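Local coordinates for oxidoreductase, short chain dehydrogenase/reductase family protein (Bifidobacterium adolescentis L2-32, PDB 6M9U) that reduces the C20 ketone of steroids with NADH, as a 20beta-hydroxysteroid dehydrogenase of the short-chain dehydrogenase/reductase family, at residues G33-A38 with F113-A118; D67-L72 with A86-V91. All coordinates share one frame; numbering follows the deposited sequence.

Contact 1 sits in the buried middle of the Rossmann sheet, its centre about 5 Å from the centre of the chain, where strands 32-35 and 113-120 run side by side. Contact 2 lies at the surface, its centre about 16 Å from that of the chain, where helix 66-80 packs on the outermost strand 84-88 of the same sheet. The chemistry follows the place: contact 1 is built on backbone hydrogen bonds and phenylalanine rings, whereas contact 2 has no hydrogen bond across it and rests on aliphatic carbons. The two meet where Ala38 O touches Leu72 CD1 and Ala38 C touches Leu69 CD2. One ethanediol, probably from the crystallisation liquor, bridges Gly37 N and Cys89 O, near residues that bind NAD(+).

Contact 1. Residues G33-A38 with F113-A118; sequences GFVTGA and FAFLNA. With EDO (1,2-ethanediol), chain K; EDO (1,2-ethanediol), chain J.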
# COMPACT_ATOMS: atom_id res chain seq x y z
N GLY A 33 -18.74 -3.23 5.15
CA GLY A 33 -18.62 -2.09 4.27
C GLY A 33 -19.14 -2.42 2.90
O GLY A 33 -19.75 -3.47 2.69
N PHE A 34 -18.86 -1.51 1.97
CA PHE A 34 -19.47 -1.67 0.65
C PHE A 34 -18.52 -1.18 -0.41
O PHE A 34 -17.51 -0.52 -0.11
CB PHE A 34 -20.85 -0.97 0.55
CG PHE A 34 -20.81 0.55 0.58
CD1 PHE A 34 -20.74 1.27 -0.60
CD2 PHE A 34 -20.93 1.25 1.76
CE1 PHE A 34 -20.73 2.66 -0.60
CE2 PHE A 34 -20.94 2.65 1.77
CZ PHE A 34 -20.84 3.34 0.59
N VAL A 35 -18.85 -1.56 -1.66
CA VAL A 35 -18.04 -1.29 -2.84
C VAL A 35 -18.98 -0.88 -3.94
O VAL A 35 -19.90 -1.62 -4.25
CB VAL A 35 -17.25 -2.55 -3.28
CG1 VAL A 35 -16.53 -2.28 -4.63
CG2 VAL A 35 -16.30 -3.00 -2.18
N THR A 36 -18.73 0.26 -4.57
CA THR A 36 -19.55 0.71 -5.69
C THR A 36 -18.85 0.31 -6.98
O THR A 36 -17.71 -0.12 -6.99
CB THR A 36 -19.80 2.22 -5.62
OG1 THR A 36 -18.58 2.94 -5.81
CG2 THR A 36 -20.35 2.58 -4.22
N GLY A 37 -19.58 0.43 -8.09
CA GLY A 37 -19.08 -0.14 -9.34
C GLY A 37 -18.79 -1.60 -9.24
O GLY A 37 -17.88 -2.09 -9.95
N ALA A 38 -19.54 -2.34 -8.40
CA ALA A 38 -19.12 -3.67 -7.94
C ALA A 38 -19.36 -4.76 -8.96
O ALA A 38 -18.93 -5.89 -8.73
CB ALA A 38 -19.84 -4.06 -6.64
N PHE A 113 -15.88 0.66 6.14
CA PHE A 113 -15.04 1.00 5.00
C PHE A 113 -15.94 1.20 3.80
O PHE A 113 -17.06 0.68 3.73
CB PHE A 113 -14.00 -0.08 4.72
CG PHE A 113 -14.57 -1.43 4.33
CD1 PHE A 113 -14.94 -1.71 3.02
CD2 PHE A 113 -14.75 -2.42 5.28
CE1 PHE A 113 -15.49 -2.93 2.67
CE2 PHE A 113 -15.29 -3.65 4.93
CZ PHE A 113 -15.64 -3.90 3.62
N ALA A 114 -15.45 1.96 2.83
CA ALA A 114 -16.15 2.02 1.56
C ALA A 114 -15.12 2.24 0.47
O ALA A 114 -14.16 2.98 0.66
CB ALA A 114 -17.20 3.14 1.55
N PHE A 115 -15.35 1.59 -0.67
CA PHE A 115 -14.48 1.70 -1.84
C PHE A 115 -15.39 2.34 -2.88
O PHE A 115 -16.23 1.65 -3.48
CB PHE A 115 -13.91 0.33 -2.29
CG PHE A 115 -13.09 0.39 -3.56
CD1 PHE A 115 -12.35 1.49 -3.87
CD2 PHE A 115 -13.08 -0.65 -4.45
CE1 PHE A 115 -11.62 1.54 -5.05
CE2 PHE A 115 -12.35 -0.59 -5.63
CZ PHE A 115 -11.62 0.48 -5.92
N LEU A 116 -15.23 3.65 -3.07
CA LEU A 116 -16.05 4.45 -3.96
C LEU A 116 -15.36 4.46 -5.31
O LEU A 116 -14.36 5.16 -5.50
CB LEU A 116 -16.24 5.87 -3.45
CG LEU A 116 -16.85 6.10 -2.07
CD1 LEU A 116 -18.00 5.17 -1.85
CD2 LEU A 116 -15.79 6.00 -0.95
N ASN A 117 -15.91 3.73 -6.26
CA ASN A 117 -15.17 3.25 -7.42
C ASN A 117 -15.88 3.80 -8.64
O ASN A 117 -16.69 3.11 -9.25
CB ASN A 117 -15.02 1.57 -7.33
CG ASN A 117 -14.46 0.98 -8.57
OD1 ASN A 117 -15.01 0.01 -9.12
ND2 ASN A 117 -13.40 1.59 -9.06
N ALA A 118 -15.56 5.05 -8.98
CA ALA A 118 -16.18 5.83 -10.05
C ALA A 118 -15.71 5.45 -11.45
O ALA A 118 -14.50 5.30 -11.69
CB ALA A 118 -15.87 7.32 -9.82
C1 EDO K . -20.35 5.58 -6.98
O1 EDO K . -19.35 5.90 -6.07
C2 EDO K . -19.73 5.30 -8.35
O2 EDO K . -19.39 6.54 -8.97
C1 EDO J . -22.35 2.92 -9.74
O1 EDO J . -21.46 2.30 -8.88
C2 EDO J . -23.68 2.93 -9.00
O2 EDO J . -24.72 3.42 -9.86
O HOH W 1 -15.45 -1.78 -11.12
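Asn117 N donates to Thr36 OG1 at 2.8 Å, and at 171° the bond is almost straight. Two parallel strands pair here at the centre of a Rossmann fold; beyond the end of strand 32-35 the threonine hydroxyl takes the place of a backbone carbonyl, beside the NAD(+) site to which Asn117 belongs, empty of cofactor here. Thr36 OG1 reaches the amide because it stands between its own backbone N and carbonyl carbon (chi1 67°); an ethanediol hydroxyl also bonds to it. Before it come Thr36 N to Phe115 O and Phe115 N to Phe34 O, both 3.1 Å. The bond from Phe34 N to Phe113 O is weak. One water lies within hydrogen-bonding distance, 2.7 Å, of both Gly37 O and Asn117 OD1, while Asn117 ND2 bonds to Thr168 on the next strand.

Side chains pack on both faces of the sheet. Phe34 turns one ring face to Ala114 CB, which sits off toward the rim, and its CE1 meets Leu116 CD1 at 3.9 Å; helix 131-159 covers this side. Beneath helix 41-52, Val35 CG1 rests against Phe115 CD2, and Gly33 CA makes a CH-pi contact over the Phe113 ring face, 3.6 Å from the centroid.

Contact 2. Residues D67-L72 with A86-V91; sequences DKLTEL and ALTCDV. With EDO (1,2-ethanediol), chain J.
Leu69 holds CG beside its backbone N and anti to the carbonyl carbon (chi1 -71°), and an extended chi2 of -180° carries CD1 out from the helix toward Thr88. There Leu69 CD1 meets Thr88 CG2, the methyl that Thr88 also keeps anti to its carbonyl carbon, at 3.9 Å; the two side chains cross at a slant. Closer to the helix backbone the fit is tighter. Ala86 CB presses on Leu69 CB at 3.5 Å, shorter than usual for two carbons, and the same methyl, Ala86 CB, lies 3.4 Å from Leu69 O. Thr70 N lies 3.9 Å from Ala86 CB, at the margin, while Thr70 OG1 turns back to bond with Glu66 O within the helix.

This is the return half of a right-handed beta-alpha-beta crossover: strand 56-61, helix 66-80, then strand 84-88 at the edge of the Rossmann sheet. The helix and strand segments run nearly antiparallel (163°), their axes 7.9 Å apart. Leu69 also packs on Leu59 and Asp61 of the neighbouring strand, so one leucine spans both strands of the unit. Leu87 packs onto helix 94-108. Farther along, Cys89 O accepts a 3.0 Å hydrogen bond from ethanediol O2, and the chain goes on to Asp90 and Val91 of the NAD(+) site.

With no hydrogen bond between the segments, the helix is seated here by methyl and methylene packing, and at Leu69 it is the methyl of Ala86 that stands between strand and helix backbone, against both Leu69 CB and Leu69 O.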
# COMPACT_ATOMS: atom_id res chain seq x y z
N ASP A 67 -28.74 -8.78 -11.66
CA ASP A 67 -28.52 -10.22 -11.73
C ASP A 67 -27.05 -10.55 -11.55
O ASP A 67 -26.69 -11.44 -10.76
CB ASP A 67 -28.99 -10.79 -13.08
CG ASP A 67 -30.50 -10.90 -13.19
OD1 ASP A 67 -31.20 -10.94 -12.14
OD2 ASP A 67 -30.96 -10.96 -14.36
N LYS A 68 -26.17 -9.85 -12.30
CA LYS A 68 -24.74 -9.95 -12.11
C LYS A 68 -24.38 -9.77 -10.65
O LYS A 68 -23.58 -10.54 -10.11
CB LYS A 68 -24.02 -8.90 -12.95
CG LYS A 68 -23.51 -9.40 -14.28
CD LYS A 68 -22.75 -8.30 -15.02
CE LYS A 68 -23.46 -7.93 -16.33
NZ LYS A 68 -22.82 -6.81 -17.06
N LEU A 69 -24.93 -8.76 -9.99
CA LEU A 69 -24.55 -8.53 -8.60
C LEU A 69 -25.03 -9.67 -7.72
O LEU A 69 -24.41 -9.98 -6.69
CB LEU A 69 -25.16 -7.24 -8.08
CG LEU A 69 -24.62 -5.90 -8.58
CD1 LEU A 69 -25.37 -4.74 -7.92
CD2 LEU A 69 -23.12 -5.84 -8.33
N THR A 70 -26.18 -10.22 -8.04
CA THR A 70 -26.76 -11.28 -7.22
C THR A 70 -25.91 -12.52 -7.32
O THR A 70 -25.64 -13.16 -6.31
CB THR A 70 -28.22 -11.55 -7.65
OG1 THR A 70 -29.02 -10.39 -7.37
CG2 THR A 70 -28.78 -12.70 -6.85
N GLU A 71 -25.46 -12.85 -8.53
CA GLU A 71 -24.56 -13.99 -8.72
C GLU A 71 -23.20 -13.73 -8.08
O GLU A 71 -22.62 -14.63 -7.46
CB GLU A 71 -24.44 -14.28 -10.22
CG GLU A 71 -23.56 -15.44 -10.59
CD GLU A 71 -23.84 -15.92 -12.00
OE1 GLU A 71 -24.47 -15.15 -12.76
OE2 GLU A 71 -23.46 -17.07 -12.34
N LEU A 72 -22.69 -12.49 -8.19
CA LEU A 72 -21.41 -12.18 -7.59
C LEU A 72 -21.50 -12.29 -6.08
O LEU A 72 -20.60 -12.84 -5.43
CB LEU A 72 -20.94 -10.80 -8.01
CG LEU A 72 -20.36 -10.64 -9.42
CD1 LEU A 72 -20.21 -9.14 -9.73
CD2 LEU A 72 -19.04 -11.33 -9.56
N ALA A 86 -25.91 -8.02 -2.46
CA ALA A 86 -26.04 -7.13 -3.61
C ALA A 86 -27.13 -6.08 -3.32
O ALA A 86 -28.22 -6.42 -2.89
CB ALA A 86 -26.34 -7.91 -4.88
N LEU A 87 -26.79 -4.80 -3.52
CA LEU A 87 -27.71 -3.68 -3.34
C LEU A 87 -27.59 -2.80 -4.58
O LEU A 87 -26.56 -2.14 -4.78
CB LEU A 87 -27.38 -2.87 -2.09
CG LEU A 87 -27.57 -3.53 -0.74
CD1 LEU A 87 -27.08 -2.69 0.43
CD2 LEU A 87 -29.02 -3.89 -0.57
N THR A 88 -28.59 -2.82 -5.44
CA THR A 88 -28.57 -1.89 -6.55
C THR A 88 -28.92 -0.48 -6.08
O THR A 88 -29.56 -0.27 -5.04
CB THR A 88 -29.56 -2.32 -7.63
OG1 THR A 88 -30.87 -2.41 -7.05
CG2 THR A 88 -29.14 -3.66 -8.23
N CYS A 89 -28.47 0.49 -6.86
CA CYS A 89 -28.68 1.89 -6.54
C CYS A 89 -28.23 2.72 -7.73
O CYS A 89 -27.13 2.53 -8.25
CB CYS A 89 -27.91 2.33 -5.31
SG CYS A 89 -28.31 4.03 -4.80
N ASP A 90 -29.08 3.64 -8.18
CA ASP A 90 -28.65 4.69 -9.10
C ASP A 90 -28.21 5.87 -8.22
O ASP A 90 -29.05 6.57 -7.63
CB ASP A 90 -29.76 5.06 -10.06
CG ASP A 90 -29.37 6.19 -10.96
OD1 ASP A 90 -28.15 6.40 -11.13
OD2 ASP A 90 -30.29 6.87 -11.47
N VAL A 91 -26.89 6.07 -8.09
CA VAL A 91 -26.33 6.98 -7.09
C VAL A 91 -26.38 8.43 -7.51
O VAL A 91 -25.96 9.29 -6.74
CB VAL A 91 -24.87 6.60 -6.75
CG1 VAL A 91 -24.81 5.21 -6.13
CG2 VAL A 91 -23.96 6.70 -7.98
C1 EDO J . -22.35 2.92 -9.74
O1 EDO J . -21.46 2.30 -8.88
C2 EDO J . -23.68 2.93 -9.00
O2 EDO J . -24.72 3.42 -9.86